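Local coordinates for protein FMN-dependent NADH-azoreductase 1 (Bacillus anthracis, PDB 3U7I) that probably uses FMN and NADH to reduce quinones, protecting against electrophilic quinone stress, and to cleave the azo bond of aromatic azo compounds, at residues Ser23-Phe27 against Val99-Pro103; Arg142-Gln148 against Ile179-Val185; Ile10-Val16 against Asn48-Asp52. One frame throughout, in Å; residues are numbered along the deposited sequence.

Contact 1 (Ser23-Phe27 against Val99-Pro103)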
loop_
_atom_site.group_PDB
_atom_site.type_symbol
_atom_site.label_atom_id
_atom_site.label_comp_id
_atom_site.label_asym_id
_atom_site.label_seq_id
_atom_site.Cartn_x
_atom_site.Cartn_y
_atom_site.Cartn_z
ATOM N N SER C 23 5.703 -18.186 -0.421
ATOM C CA SER C 23 6.289 -17.333 -1.454
ATOM C C SER C 23 7.825 -17.429 -1.494
ATOM O O SER C 23 8.433 -17.355 -2.559
ATOM C CB SER C 23 5.831 -15.879 -1.301
ATOM O OG SER C 23 6.257 -15.322 -0.071
ATOM N N ILE C 24 8.449 -17.602 -0.336
ATOM C CA ILE C 24 9.903 -17.768 -0.282
ATOM C C ILE C 24 10.345 -19.130 -0.853
ATOM O O ILE C 24 11.322 -19.197 -1.593
ATOM C CB ILE C 24 10.452 -17.540 1.150
ATOM C CG1 ILE C 24 10.178 -16.094 1.598
ATOM C CG2 ILE C 24 11.938 -17.848 1.208
ATOM C CD1 ILE C 24 10.393 -15.827 3.088
ATOM N N LYS C 25 9.616 -20.202 -0.528
ATOM C CA LYS C 25 9.865 -21.510 -1.138
ATOM C C LYS C 25 9.749 -21.446 -2.650
ATOM O O LYS C 25 10.616 -21.944 -3.362
ATOM C CB LYS C 25 8.898 -22.581 -0.613
ATOM C CG LYS C 25 9.313 -23.186 0.703
ATOM C CD LYS C 25 8.416 -24.337 1.123
ATOM C CE LYS C 25 8.614 -24.624 2.608
ATOM N NZ LYS C 25 8.470 -26.067 2.970
ATOM N N VAL C 26 8.668 -20.846 -3.140
ATOM C CA VAL C 26 8.445 -20.746 -4.583
ATOM C C VAL C 26 9.534 -19.908 -5.269
ATOM O O VAL C 26 10.013 -20.257 -6.349
ATOM C CB VAL C 26 7.044 -20.178 -4.892
ATOM C CG1 VAL C 26 6.834 -20.037 -6.395
ATOM C CG2 VAL C 26 5.971 -21.070 -4.276
ATOM N N PHE C 27 9.926 -18.807 -4.628
ATOM C CA PHE C 27 11.017 -17.969 -5.123
ATOM C C PHE C 27 12.351 -18.721 -5.195
ATOM O O PHE C 27 13.094 -18.601 -6.175
ATOM C CB PHE C 27 11.188 -16.716 -4.251
ATOM C CG PHE C 27 12.538 -16.072 -4.400
ATOM C CD1 PHE C 27 12.918 -15.515 -5.613
ATOM C CD2 PHE C 27 13.435 -16.048 -3.341
ATOM C CE1 PHE C 27 14.164 -14.936 -5.773
ATOM C CE2 PHE C 27 14.686 -15.463 -3.491
ATOM C CZ PHE C 27 15.050 -14.910 -4.714
ATOM N N VAL C 99 12.214 -9.330 -10.083
ATOM C CA VAL C 99 11.402 -10.364 -9.431
ATOM C C VAL C 99 10.887 -9.867 -8.079
ATOM O O VAL C 99 11.675 -9.640 -7.156
ATOM C CB VAL C 99 12.168 -11.709 -9.253
ATOM C CG1 VAL C 99 11.254 -12.773 -8.616
ATOM C CG2 VAL C 99 12.703 -12.205 -10.597
ATOM N N ILE C 100 9.571 -9.695 -7.971
ATOM C CA ILE C 100 8.947 -9.280 -6.715
ATOM C C ILE C 100 8.355 -10.471 -5.958
ATOM O O ILE C 100 7.553 -11.233 -6.501
ATOM C CB ILE C 100 7.851 -8.195 -6.937
ATOM C CG1 ILE C 100 8.487 -6.902 -7.461
ATOM C CG2 ILE C 100 7.047 -7.958 -5.638
ATOM C CD1 ILE C 100 7.508 -5.760 -7.708
ATOM N N VAL C 101 8.769 -10.624 -4.704
ATOM C CA VAL C 101 8.261 -11.686 -3.832
ATOM C C VAL C 101 7.449 -11.069 -2.684
ATOM O O VAL C 101 7.952 -10.232 -1.933
ATOM C CB VAL C 101 9.419 -12.559 -3.264
ATOM C CG1 VAL C 101 8.882 -13.823 -2.572
ATOM C CG2 VAL C 101 10.419 -12.918 -4.383
ATOM N N LEU C 102 6.192 -11.472 -2.553
ATOM C CA LEU C 102 5.360 -10.927 -1.487
ATOM C C LEU C 102 4.301 -11.901 -1.021
ATOM O O LEU C 102 3.801 -12.714 -1.810
ATOM C CB LEU C 102 4.665 -9.639 -1.937
ATOM C CG LEU C 102 3.524 -9.794 -2.947
ATOM C CD1 LEU C 102 2.619 -8.561 -2.946
ATOM C CD2 LEU C 102 4.096 -10.067 -4.336
ATOM N N PRO C 103 3.975 -11.834 0.281
ATOM C CA PRO C 103 2.733 -12.406 0.801
ATOM C C PRO C 103 1.628 -11.370 0.631
ATOM O O PRO C 103 1.865 -10.183 0.863
ATOM C CB PRO C 103 3.042 -12.619 2.284
ATOM C CG PRO C 103 4.025 -11.567 2.615
ATOM C CD PRO C 103 4.845 -11.332 1.361
#
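The first turn of helix 22-37 lies over strand 97-103. The axes of the two short segments come within 8.4 Å, and their N-to-C directions differ by 155°, so helix and strand run nearly antiparallel. This is the helix-on-sheet layer of the flavodoxin-like fold. Ser-23 and Phe-27, one turn apart and joined by the helical bond from Phe-27 N to Ser-23 O (2.9 Å), both point toward the strand.

Val-101 is the centre of the contact, in the t rotamer. Val-101 CG1 sits 3.6 Å from Ser-23 O and 3.9 Å from Ser-23 CB, and is also near Phe-27 CB. Val-101 CG2 is turned to the ring, 3.8 Å from Phe-27 CG. Phe-27 is also t, at 160°, which lays its ring across Val-101 and past Val-99, on to Ile-9 of strand 6-11. Phe-27 CD1 is 4.4 Å from Val-99 CG1. Both valines meet the ring obliquely. Ile-100 and Leu-102 point away, to the other face of the sheet.

Ser-23 has chi1 near p (63°). Its CB rests 3.8 Å from Leu-102 O, while Ser-23 OG lies 4.2 Å from Pro-103 N. Val-26 points sideways, to Ile-147 of the next strand and to helix 195-214.

No hydrogen bond joins the segments, so van der Waals contact holds them together. The one polar side-chain group that reaches the strand, Ser-23 OG, is buried without a partner in the model. Ser-23 belongs to the predicted FMN site, so an unsatisfied hydroxyl at the start of the helix is consistent with a place for the cofactor.

Contact 2 (Arg142-Gln148 against Ile179-Val185); sequences RRMLVIQ and IEDYQIV
Strands 143-148 and 181-185 run parallel, 4.6 Å apart at 13°. Strand residues keep phi -85 to -136° and psi 95 to 147°. Leu-145, Val-146 and selenomethionine Met-144 are t at chi1. Ile-179, m, puts its CG2 4.0 Å from Met-144 CB. Glu-180 is the exception (phi/psi -104/-16); one water bridges Glu-180 N (2.9 Å) and Arg-142 O (2.7 Å). Asp-181 O accepts from Met-144 N (2.8 Å); the carboxylate salt-bridges Arg-212. Tyr-182 pairs with Met-144. With chi1 t, the Tyr-182 ring sets CD1 3.8 Å from Met-144 CG and CE1 3.7 Å from Val-146 CG2; its hydroxyl hydrogen-bonds His-167. Gln-183 pairs with Leu-145: Gln-183 N donates to Met-144 O (3.0 Å), Val-146 N to Gln-183 O (2.8 Å). Ile-184, t, pairs with Val-146, CD1 to CG1 3.9 Å. Val-185 pairs with Ile-147: Val-185 N donates to Val-146 O (2.8 Å), Gln-148 N to Val-185 O (3.0 Å).

This edge pair of the flavodoxin-like sheet is joined by a beta-alpha-beta crossover. Leu-145, Gln-183 and Val-185 face helix 195-214, Leu-145 and Ile-147 also helix 22-37, Met-144 and Ile-184 helix 165-177. Strand 97-103 flanks strand 143-149.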
loop_
_atom_site.group_PDB
_atom_site.type_symbol
_atom_site.label_atom_id
_atom_site.label_comp_id
_atom_site.label_asym_id
_atom_site.label_seq_id
_atom_site.Cartn_x
_atom_site.Cartn_y
_atom_site.Cartn_z
ATOM N N ARG C 142 12.207 -4.187 -20.525
ATOM C CA ARG C 142 12.477 -4.823 -19.248
ATOM C C ARG C 142 11.362 -5.807 -18.912
ATOM O O ARG C 142 10.281 -5.751 -19.496
ATOM C CB ARG C 142 12.635 -3.773 -18.141
ATOM C CG ARG C 142 13.650 -2.699 -18.491
ATOM C CD ARG C 142 13.782 -1.627 -17.425
ATOM N NE ARG C 142 14.651 -0.561 -17.915
ATOM C CZ ARG C 142 15.658 -0.009 -17.240
ATOM N NH1 ARG C 142 16.375 0.950 -17.815
ATOM N NH2 ARG C 142 15.949 -0.400 -16.006
ATOM N N ARG C 143 11.631 -6.707 -17.971
ATOM C CA ARG C 143 10.677 -7.758 -17.628
ATOM C C ARG C 143 10.425 -7.824 -16.125
ATOM O O ARG C 143 11.317 -7.581 -15.314
ATOM C CB ARG C 143 11.151 -9.127 -18.125
ATOM C CG ARG C 143 11.483 -9.200 -19.596
ATOM C CD ARG C 143 12.979 -8.949 -19.861
ATOM N NE ARG C 143 13.838 -9.860 -19.102
ATOM C CZ ARG C 143 14.221 -11.064 -19.525
ATOM N NH1 ARG C 143 13.822 -11.520 -20.710
ATOM N NH2 ARG C 143 15.002 -11.819 -18.760
HETATM N N MSE C 144 9.203 -8.181 -15.761
HETATM C CA MSE C 144 8.830 -8.275 -14.356
HETATM C C MSE C 144 8.079 -9.573 -14.078
HETATM O O MSE C 144 7.172 -9.957 -14.821
HETATM C CB MSE C 144 7.984 -7.065 -13.929
HETATM C CG MSE C 144 7.193 -7.265 -12.629
HETATM SE SE MSE C 144 8.221 -7.193 -10.944
HETATM C CE MSE C 144 8.806 -5.326 -11.010
ATOM N N LEU C 145 8.480 -10.243 -13.003
ATOM C CA LEU C 145 7.793 -11.430 -12.509
ATOM C C LEU C 145 7.410 -11.183 -11.062
ATOM O O LEU C 145 8.246 -10.790 -10.248
ATOM C CB LEU C 145 8.683 -12.667 -12.607
ATOM C CG LEU C 145 8.102 -13.957 -12.021
ATOM C CD1 LEU C 145 6.972 -14.506 -12.900
ATOM C CD2 LEU C 145 9.205 -14.999 -11.834
ATOM N N VAL C 146 6.140 -11.396 -10.737
ATOM C CA VAL C 146 5.683 -11.255 -9.361
ATOM C C VAL C 146 5.352 -12.634 -8.795
ATOM O O VAL C 146 4.636 -13.409 -9.431
ATOM C CB VAL C 146 4.441 -10.343 -9.276
ATOM C CG1 VAL C 146 3.908 -10.296 -7.845
ATOM C CG2 VAL C 146 4.770 -8.949 -9.775
ATOM N N ILE C 147 5.901 -12.953 -7.627
ATOM C CA ILE C 147 5.597 -14.210 -6.951
ATOM C C ILE C 147 4.763 -13.901 -5.711
ATOM O O ILE C 147 5.276 -13.384 -4.717
ATOM C CB ILE C 147 6.890 -14.977 -6.551
ATOM C CG1 ILE C 147 7.629 -15.458 -7.809
ATOM C CG2 ILE C 147 6.553 -16.158 -5.647
ATOM C CD1 ILE C 147 8.999 -16.043 -7.530
ATOM N N GLN C 148 3.482 -14.246 -5.757
ATOM C CA GLN C 148 2.550 -13.896 -4.676
ATOM C C GLN C 148 1.890 -15.104 -4.024
ATOM O O GLN C 148 1.242 -15.902 -4.705
ATOM C CB GLN C 148 1.460 -12.947 -5.208
ATOM C CG GLN C 148 0.352 -12.587 -4.208
ATOM C CD GLN C 148 -0.688 -11.644 -4.811
ATOM O OE1 GLN C 148 -0.543 -10.417 -4.745
ATOM N NE2 GLN C 148 -1.736 -12.211 -5.412
ATOM N N ILE C 179 7.401 -0.876 -18.237
ATOM C CA ILE C 179 7.649 -2.308 -18.093
ATOM C C ILE C 179 6.349 -3.061 -18.399
ATOM O O ILE C 179 5.446 -3.165 -17.561
ATOM C CB ILE C 179 8.249 -2.646 -16.690
ATOM C CG1 ILE C 179 9.495 -1.780 -16.427
ATOM C CG2 ILE C 179 8.555 -4.134 -16.569
ATOM C CD1 ILE C 179 9.945 -1.739 -14.989
ATOM N N GLU C 180 6.255 -3.556 -19.626
ATOM C CA GLU C 180 5.015 -4.115 -20.136
ATOM C C GLU C 180 5.018 -5.635 -20.164
ATOM O O GLU C 180 3.962 -6.259 -20.283
ATOM C CB GLU C 180 4.731 -3.553 -21.525
ATOM C CG GLU C 180 4.598 -2.044 -21.525
ATOM C CD GLU C 180 4.148 -1.498 -22.857
ATOM O OE1 GLU C 180 4.461 -2.124 -23.895
ATOM O OE2 GLU C 180 3.480 -0.441 -22.862
ATOM N N ASP C 181 6.208 -6.223 -20.057
ATOM C CA ASP C 181 6.351 -7.675 -19.948
ATOM C C ASP C 181 6.187 -8.084 -18.483
ATOM O O ASP C 181 7.136 -8.039 -17.699
ATOM C CB ASP C 181 7.714 -8.122 -20.489
ATOM C CG ASP C 181 7.829 -9.640 -20.630
ATOM O OD1 ASP C 181 7.150 -10.386 -19.896
ATOM O OD2 ASP C 181 8.621 -10.087 -21.481
ATOM N N TYR C 182 4.964 -8.459 -18.122
ATOM C CA TYR C 182 4.597 -8.716 -16.733
ATOM C C TYR C 182 3.952 -10.094 -16.589
ATOM O O TYR C 182 3.092 -10.480 -17.382
ATOM C CB TYR C 182 3.625 -7.633 -16.262
ATOM C CG TYR C 182 3.066 -7.804 -14.866
ATOM C CD1 TYR C 182 3.544 -7.040 -13.819
ATOM C CD2 TYR C 182 2.043 -8.705 -14.603
ATOM C CE1 TYR C 182 3.036 -7.170 -12.545
ATOM C CE2 TYR C 182 1.528 -8.844 -13.324
ATOM C CZ TYR C 182 2.037 -8.066 -12.293
ATOM O OH TYR C 182 1.539 -8.178 -11.006
ATOM N N GLN C 183 4.393 -10.841 -15.583
ATOM C CA GLN C 183 3.747 -12.087 -15.216
ATOM C C GLN C 183 3.619 -12.146 -13.711
ATOM O O GLN C 183 4.525 -11.745 -12.982
ATOM C CB GLN C 183 4.539 -13.300 -15.690
ATOM C CG GLN C 183 4.016 -14.609 -15.093
ATOM C CD GLN C 183 4.648 -15.836 -15.698
ATOM O OE1 GLN C 183 5.716 -15.764 -16.314
ATOM N NE2 GLN C 183 3.984 -16.981 -15.538
ATOM N N ILE C 184 2.478 -12.628 -13.244
ATOM C CA ILE C 184 2.332 -12.964 -11.838
ATOM C C ILE C 184 2.070 -14.467 -11.657
ATOM O O ILE C 184 1.207 -15.061 -12.321
ATOM C CB ILE C 184 1.246 -12.113 -11.133
ATOM C CG1 ILE C 184 1.116 -12.547 -9.672
ATOM C CG2 ILE C 184 -0.092 -12.205 -11.881
ATOM C CD1 ILE C 184 0.363 -11.580 -8.797
ATOM N N VAL C 185 2.851 -15.080 -10.776
ATOM C CA VAL C 185 2.588 -16.443 -10.354
ATOM C C VAL C 185 1.869 -16.394 -8.999
ATOM O O VAL C 185 2.386 -15.837 -8.027
ATOM C CB VAL C 185 3.883 -17.262 -10.273
ATOM C CG1 VAL C 185 3.604 -18.651 -9.695
ATOM C CG2 VAL C 185 4.541 -17.363 -11.667
HETATM O O HOH W 1 8.529 -4.489 -21.181
HETATM O O HOH W 2 7.672 -11.284 -17.130
#

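Contact 3 (Ile10-Val16 against Asn48-Asp52)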
loop_
_atom_site.group_PDB
_atom_site.type_symbol
_atom_site.label_atom_id
_atom_site.label_comp_id
_atom_site.label_asym_id
_atom_site.label_seq_id
_atom_site.Cartn_x
_atom_site.Cartn_y
_atom_site.Cartn_z
ATOM N N ILE C 10 13.392 -8.173 -5.610
ATOM C CA ILE C 10 12.757 -7.289 -4.638
ATOM C C ILE C 10 11.914 -8.144 -3.694
ATOM O O ILE C 10 10.793 -8.546 -4.024
ATOM C CB ILE C 10 11.880 -6.223 -5.314
ATOM C CG1 ILE C 10 12.703 -5.410 -6.314
ATOM C CG2 ILE C 10 11.222 -5.324 -4.261
ATOM C CD1 ILE C 10 11.884 -4.878 -7.485
ATOM N N ASN C 11 12.489 -8.448 -2.535
ATOM C CA ASN C 11 11.856 -9.324 -1.560
ATOM C C ASN C 11 10.997 -8.536 -0.562
ATOM O O ASN C 11 11.523 -7.867 0.331
ATOM C CB ASN C 11 12.931 -10.134 -0.835
ATOM C CG ASN C 11 12.362 -11.039 0.236
ATOM O OD1 ASN C 11 11.142 -11.130 0.420
ATOM N ND2 ASN C 11 13.252 -11.736 0.945
ATOM N N ALA C 12 9.680 -8.620 -0.714
ATOM C CA ALA C 12 8.767 -7.839 0.132
ATOM C C ALA C 12 8.188 -8.639 1.318
ATOM O O ALA C 12 7.168 -8.254 1.901
ATOM C CB ALA C 12 7.645 -7.237 -0.711
ATOM N N HIS C 13 8.835 -9.746 1.671
ATOM C CA HIS C 13 8.351 -10.596 2.754
ATOM C C HIS C 13 8.931 -10.170 4.103
ATOM O O HIS C 13 10.137 -10.117 4.261
ATOM C CB HIS C 13 8.696 -12.063 2.487
ATOM C CG HIS C 13 7.759 -13.024 3.152
ATOM N ND1 HIS C 13 7.565 -13.047 4.517
ATOM C CD2 HIS C 13 6.947 -13.978 2.640
ATOM C CE1 HIS C 13 6.678 -13.980 4.819
ATOM N NE2 HIS C 13 6.287 -14.559 3.699
ATOM N N PRO C 14 8.062 -9.865 5.083
ATOM C CA PRO C 14 8.530 -9.479 6.421
ATOM C C PRO C 14 9.495 -10.492 7.072
ATOM O O PRO C 14 10.311 -10.107 7.913
ATOM C CB PRO C 14 7.223 -9.383 7.229
ATOM C CG PRO C 14 6.182 -9.021 6.201
ATOM C CD PRO C 14 6.598 -9.757 4.946
ATOM N N LYS C 15 9.405 -11.767 6.703
ATOM C CA LYS C 15 10.282 -12.777 7.291
ATOM C C LYS C 15 11.593 -12.934 6.518
ATOM O O LYS C 15 12.430 -13.774 6.863
ATOM C CB LYS C 15 9.575 -14.128 7.393
ATOM C CG LYS C 15 8.420 -14.171 8.376
ATOM C CD LYS C 15 8.113 -15.605 8.714
ATOM C CE LYS C 15 6.909 -15.717 9.604
ATOM N NZ LYS C 15 6.856 -17.073 10.220
ATOM N N VAL C 16 11.749 -12.134 5.464
ATOM C CA VAL C 16 12.993 -12.047 4.694
ATOM C C VAL C 16 13.429 -13.371 4.037
ATOM O O VAL C 16 13.223 -13.575 2.843
ATOM C CB VAL C 16 14.150 -11.459 5.554
ATOM C CG1 VAL C 16 15.356 -11.120 4.681
ATOM C CG2 VAL C 16 13.671 -10.223 6.312
ATOM N N ASN C 48 16.239 -6.585 0.327
ATOM C CA ASN C 48 15.287 -7.128 1.282
ATOM C C ASN C 48 14.562 -5.979 1.956
ATOM O O ASN C 48 15.145 -5.275 2.778
ATOM C CB ASN C 48 16.007 -7.995 2.316
ATOM C CG ASN C 48 16.525 -9.301 1.732
ATOM O OD1 ASN C 48 15.882 -9.919 0.880
ATOM N ND2 ASN C 48 17.692 -9.727 2.193
ATOM N N LEU C 49 13.294 -5.786 1.594
ATOM C CA LEU C 49 12.541 -4.608 2.024
ATOM C C LEU C 49 12.288 -4.564 3.526
ATOM O O LEU C 49 12.037 -3.495 4.071
ATOM C CB LEU C 49 11.214 -4.485 1.268
ATOM C CG LEU C 49 11.317 -4.458 -0.262
ATOM C CD1 LEU C 49 9.961 -4.140 -0.903
ATOM C CD2 LEU C 49 12.371 -3.464 -0.712
ATOM N N TYR C 50 12.363 -5.712 4.197
ATOM C CA TYR C 50 12.135 -5.752 5.643
ATOM C C TYR C 50 13.424 -5.985 6.435
ATOM O O TYR C 50 13.389 -6.303 7.627
ATOM C CB TYR C 50 11.054 -6.788 5.994
ATOM C CG TYR C 50 9.671 -6.284 5.664
ATOM C CD1 TYR C 50 9.166 -6.346 4.362
ATOM C CD2 TYR C 50 8.885 -5.702 6.648
ATOM C CE1 TYR C 50 7.900 -5.853 4.067
ATOM C CE2 TYR C 50 7.639 -5.208 6.367
ATOM C CZ TYR C 50 7.143 -5.283 5.084
ATOM O OH TYR C 50 5.886 -4.769 4.855
ATOM N N ASP C 51 14.562 -5.807 5.763
ATOM C CA ASP C 51 15.863 -5.917 6.418
ATOM C C ASP C 51 16.803 -4.785 5.999
ATOM O O ASP C 51 17.452 -4.162 6.845
ATOM C CB ASP C 51 16.506 -7.277 6.125
ATOM C CG ASP C 51 17.694 -7.571 7.024
ATOM O OD1 ASP C 51 17.529 -7.549 8.268
ATOM O OD2 ASP C 51 18.791 -7.815 6.479
ATOM N N ASP C 52 16.882 -4.524 4.698
ATOM C CA ASP C 52 17.689 -3.413 4.200
ATOM C C ASP C 52 17.001 -2.097 4.552
ATOM O O ASP C 52 15.818 -2.085 4.912
ATOM C CB ASP C 52 17.905 -3.505 2.683
ATOM C CG ASP C 52 18.636 -4.766 2.269
ATOM O OD1 ASP C 52 19.456 -5.281 3.061
ATOM O OD2 ASP C 52 18.386 -5.252 1.149
HETATM O O HOH W 3 12.127 -8.421 3.062
#
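The side chain of Asn-11 makes three hydrogen bonds where strand 6-11 ends. Asn-11 OD1 accepts from His-13 N (3.0 Å), an Asx turn. Asn-11 ND2 donates to Val-16 O (2.6 Å) and to Asn-48 OD1 (3.2 Å). Asn-48 OD1 also hydrogen-bonds Gln-46. The parallel pairing closes with Leu-49 N to Asn-11 O at 3.0 Å. Beyond it the chains stay close, but a water takes the place of direct backbone bonds, joining Asn-11 O, His-13 O and Tyr-50 N, each at 2.9 Å.

His-13 to Val-16 form a type I turn. Pro-14 CA stands over the face of the Tyr-50 ring, 3.9 Å from its centroid, a CH-pi contact. Val-16, with positive phi (61°), sets CG1 3.7 Å from Asn-48 CG. Ile-10 CG2 and Ala-12 CB pack on Leu-49 CD1 at 3.8 and 3.9 Å. Pro-14 and Tyr-50 also meet Ile-57 of the second subunit.

Side-chain hydrogen bonds from Asn-11 tie the turn together, and apolar contacts pack beside them. The same loop carries His-13, which touches Ser-21 and Ser-23 of the predicted FMN site.

Overall arrangement
All three contacts reach one parallel sheet. Contact 1 lies between the others: its strand 97-103 neighbours strand 143-149 of contact 2 and strand 6-11 of contact 3. Probable hydrogen bonds join them, Ile-100 O to Ile-147 N at 2.6 Å and Val-101 O to Ala-12 N at 2.7 Å. The centre of contact 1 is about 12 Å from that of contact 2. It is about 10 Å from the centre of contact 3. Contact 2 and contact 3 do not touch, and their centres are about 18 Å apart. Along the chain, contacts 1 and 3 interleave. Ser-23 of the predicted FMN site is the shared point: the side chain of His-13 is about 3 Å from its side chain, and that of Ile-147 about 4 Å.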